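Local coordinates for protein citryl-spermidine/3,4-dihydroxybenzoyl-citryl-spermidine:spermidine ligase (Bacillus anthracis, PDB 3TO3) that catalyses the ATP-dependent condensation of spermidine with citryl-spermidine intermediates to build the siderophore petrobactin, working as a homodimer of the IucA/IucC synthetase family, at residues T9-A14 with T128-T133. Residues are numbered along the deposited sequence; the frame is centred on the assembly and turned at random.
Sequences TKILKA and TIFKDT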
ATOM      1  N   THR B   9       4.042 -23.695  -0.223  1.00 48.13           N
ATOM      2  CA  THR B   9       3.198 -24.877  -0.366  1.00 52.35           C
ATOM      3  C   THR B   9       1.970 -24.867   0.543  1.00 55.65           C
ATOM      4  O   THR B   9       0.878 -25.251   0.115  1.00 62.44           O
ATOM      5  CB  THR B   9       4.026 -26.132  -0.149  1.00 58.72           C
ATOM      6  OG1 THR B   9       5.090 -26.117  -1.101  1.00 59.98           O
ATOM      7  CG2 THR B   9       3.186 -27.407  -0.328  1.00 59.55           C
ATOM      8  N   LYS B  10       2.143 -24.399   1.780  1.00 48.97           N
ATOM      9  CA  LYS B  10       1.041 -24.307   2.746  1.00 51.26           C
ATOM     10  C   LYS B  10      -0.044 -23.363   2.285  1.00 50.34           C
ATOM     11  O   LYS B  10      -1.236 -23.687   2.340  1.00 46.23           O
ATOM     12  CB  LYS B  10       1.536 -23.820   4.115  1.00 58.38           C
ATOM     13  CG  LYS B  10       2.301 -24.852   4.921  1.00 62.86           C
ATOM     14  CD  LYS B  10       2.623 -24.306   6.307  1.00 71.54           C
ATOM     15  CE  LYS B  10       3.438 -25.291   7.135  1.00 75.37           C
ATOM     16  NZ  LYS B  10       2.621 -26.481   7.493  1.00 76.91           N
ATOM     17  N   ILE B  11       0.372 -22.175   1.863  1.00 43.23           N
ATOM     18  CA  ILE B  11      -0.568 -21.173   1.408  1.00 41.18           C
ATOM     19  C   ILE B  11      -1.421 -21.726   0.287  1.00 43.80           C
ATOM     20  O   ILE B  11      -2.661 -21.563   0.287  1.00 41.75           O
ATOM     21  CB  ILE B  11       0.146 -19.924   0.856  1.00 56.46           C
ATOM     22  CG1 ILE B  11       0.845 -19.217   1.975  1.00 60.69           C
ATOM     23  CG2 ILE B  11      -0.882 -18.934   0.367  1.00 62.84           C
ATOM     24  CD1 ILE B  11      -0.148 -18.565   2.852  1.00 69.47           C
ATOM     25  N   LEU B  12      -0.764 -22.364  -0.683  1.00 38.07           N
ATOM     26  CA  LEU B  12      -1.505 -22.913  -1.809  1.00 48.16           C
ATOM     27  C   LEU B  12      -2.486 -24.001  -1.380  1.00 52.36           C
ATOM     28  O   LEU B  12      -3.644 -23.975  -1.780  1.00 54.64           O
ATOM     29  CB  LEU B  12      -0.567 -23.445  -2.876  1.00 51.32           C
ATOM     30  CG  LEU B  12       0.007 -22.353  -3.752  1.00 50.52           C
ATOM     31  CD1 LEU B  12       0.854 -22.991  -4.856  1.00 52.08           C
ATOM     32  CD2 LEU B  12      -1.136 -21.567  -4.341  1.00 47.60           C
ATOM     33  N   LYS B  13      -2.029 -24.942  -0.553  1.00 50.93           N
ATOM     34  CA  LYS B  13      -2.920 -25.972  -0.033  1.00 51.14           C
ATOM     35  C   LYS B  13      -4.088 -25.354   0.746  1.00 48.31           C
ATOM     36  O   LYS B  13      -5.235 -25.805   0.646  1.00 53.46           O
ATOM     37  CB  LYS B  13      -2.156 -26.987   0.827  1.00 51.62           C
ATOM     38  CG  LYS B  13      -1.291 -27.937   0.017  1.00 59.92           C
ATOM     39  CD  LYS B  13      -0.782 -29.103   0.868  1.00 78.79           C
ATOM     40  CE  LYS B  13       0.205 -29.988   0.090  1.00 87.06           C
ATOM     41  NZ  LYS B  13       1.068 -30.839   0.986  1.00 88.76           N
ATOM     42  N   ALA B  14      -3.813 -24.318   1.520  1.00 37.69           N
ATOM     43  CA  ALA B  14      -4.898 -23.700   2.277  1.00 40.96           C
ATOM     44  C   ALA B  14      -5.935 -23.088   1.345  1.00 42.02           C
ATOM     45  O   ALA B  14      -7.140 -23.254   1.556  1.00 50.29           O
ATOM     46  CB  ALA B  14      -4.365 -22.645   3.240  1.00 32.47           C
ATOM     47  N   THR B 128      -9.333 -10.550   4.150  1.00 36.21           N
ATOM     48  CA  THR B 128      -9.822 -11.240   5.340  1.00 34.98           C
ATOM     49  C   THR B 128      -9.988 -12.717   5.028  1.00 41.94           C
ATOM     50  O   THR B 128      -9.436 -13.574   5.715  1.00 40.70           O
ATOM     51  CB  THR B 128     -11.148 -10.620   5.886  1.00 34.68           C
ATOM     52  OG1 THR B 128     -10.831  -9.380   6.515  1.00 37.92           O
ATOM     53  CG2 THR B 128     -11.807 -11.523   6.930  1.00 31.01           C
ATOM     54  N   ILE B 129     -10.732 -13.000   3.972  1.00 37.04           N
ATOM     55  CA  ILE B 129     -10.880 -14.353   3.476  1.00 36.55           C
ATOM     56  C   ILE B 129      -9.518 -15.008   3.292  1.00 40.87           C
ATOM     57  O   ILE B 129      -9.301 -16.155   3.689  1.00 36.21           O
ATOM     58  CB  ILE B 129     -11.659 -14.338   2.140  1.00 41.65           C
ATOM     59  CG1 ILE B 129     -13.112 -13.961   2.405  1.00 40.49           C
ATOM     60  CG2 ILE B 129     -11.621 -15.681   1.443  1.00 36.11           C
ATOM     61  CD1 ILE B 129     -13.868 -13.820   1.195  1.00 34.99           C
ATOM     62  N   PHE B 130      -8.590 -14.279   2.690  1.00 39.82           N
ATOM     63  CA  PHE B 130      -7.276 -14.851   2.439  1.00 41.26           C
ATOM     64  C   PHE B 130      -6.510 -15.175   3.728  1.00 45.43           C
ATOM     65  O   PHE B 130      -6.037 -16.291   3.906  1.00 41.64           O
ATOM     66  CB  PHE B 130      -6.466 -13.909   1.553  1.00 37.22           C
ATOM     67  CG  PHE B 130      -5.029 -14.331   1.348  1.00 39.72           C
ATOM     68  CD1 PHE B 130      -4.706 -15.414   0.530  1.00 35.38           C
ATOM     69  CD2 PHE B 130      -4.010 -13.611   1.922  1.00 40.62           C
ATOM     70  CE1 PHE B 130      -3.378 -15.787   0.310  1.00 40.06           C
ATOM     71  CE2 PHE B 130      -2.660 -13.966   1.705  1.00 49.40           C
ATOM     72  CZ  PHE B 130      -2.349 -15.067   0.905  1.00 48.94           C
ATOM     73  N   LYS B 131      -6.380 -14.197   4.620  1.00 42.70           N
ATOM     74  CA  LYS B 131      -5.689 -14.445   5.864  1.00 39.38           C
ATOM     75  C   LYS B 131      -6.396 -15.453   6.778  1.00 46.39           C
ATOM     76  O   LYS B 131      -5.714 -16.202   7.481  1.00 38.73           O
ATOM     77  CB  LYS B 131      -5.395 -13.157   6.624  1.00 36.80           C
ATOM     78  CG  LYS B 131      -4.093 -12.508   6.159  1.00 41.10           C
ATOM     79  CD  LYS B 131      -4.344 -11.412   5.121  1.00 39.96           C
ATOM     80  CE  LYS B 131      -3.058 -10.625   4.835  1.00 45.91           C
ATOM     81  NZ  LYS B 131      -3.270  -9.400   4.021  1.00 45.92           N
ATOM     82  N   ASP B 132      -7.736 -15.488   6.790  1.00 38.15           N
ATOM     83  CA  ASP B 132      -8.367 -16.384   7.724  1.00 33.78           C
ATOM     84  C   ASP B 132      -8.348 -17.833   7.225  1.00 40.14           C
ATOM     85  O   ASP B 132      -8.243 -18.766   8.028  1.00 36.38           O
ATOM     86  CB  ASP B 132      -9.757 -15.960   8.163  1.00 42.62           C
ATOM     87  CG  ASP B 132     -10.251 -16.790   9.367  1.00 49.38           C
ATOM     88  OD1 ASP B 132      -9.462 -17.030  10.322  1.00 52.66           O
ATOM     89  OD2 ASP B 132     -11.420 -17.218   9.361  1.00 47.83           O
ATOM     90  N   THR B 133      -8.421 -18.008   5.910  1.00 41.32           N
ATOM     91  CA  THR B 133      -8.280 -19.329   5.300  1.00 39.81           C
ATOM     92  C   THR B 133      -6.987 -20.020   5.742  1.00 40.06           C
ATOM     93  O   THR B 133      -7.001 -21.183   6.093  1.00 41.99           O
ATOM     94  CB  THR B 133      -8.284 -19.256   3.761  1.00 38.01           C
ATOM     95  OG1 THR B 133      -9.579 -18.855   3.302  1.00 40.41           O
ATOM     96  CG2 THR B 133      -7.917 -20.616   3.162  1.00 34.72           C
TER
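Ala-14 and Thr-133 have the nearest CA atoms, 6.3 Å apart, between 9-14 and 128-133, a helix-helix packing in which the N-terminal helix 6-15 lies on the long helix 115-138 of this IucA/IucC-family synthetase. In both residues the bond from CA to CB points toward the other segment. The CG2 methyl of Thr-133 lies against the backbone carbonyl of Ala-14, with CG2 3.2 Å from Ala-14 O, while Ala-14 CB lies 4.1 Å from the same Thr-133 CG2. The neighbouring pair, Ile-11 and Phe-130, is purely apolar. Their side chains cross at about a right angle, and Ile-11 CG2 approaches the far end of the ring obliquely, 4.0 Å from Phe-130 CE1 and slightly farther from CZ. Phe-130 holds CG anti to the backbone N (chi1 174°), which carries the ring out to this branch methyl although in neither residue does the bond from CA to CB point straight at the other segment. No hydrogen bond links 9-14 to 128-133; one apolar pair and a methyl set against a backbone carbonyl oxygen make the contact, and all four touching residues are buried. Tyr-175 of helix 175-181 packs on both Ile-11 and Phe-130, as does Ile-256 of the second subunit, so this small apolar cluster reaches the dimer interface. The carbonyl of Ala-14 is hydrogen-bonded to the Ser-17 hydroxyl, and Tyr-20 of helix 18-37 touches Thr-133. Away from the ATP and magnesium sites, the contact ties the start of the chain to a segment 114 residues on. The Thr-133 methyl faces Ala-14 while the hydroxyl stays within its own helix: OG1 bonds Ile-129 O at 2.7 Å, tilted 31° from the carbonyl plane, while Thr-133 N reaches that oxygen from the opposite face.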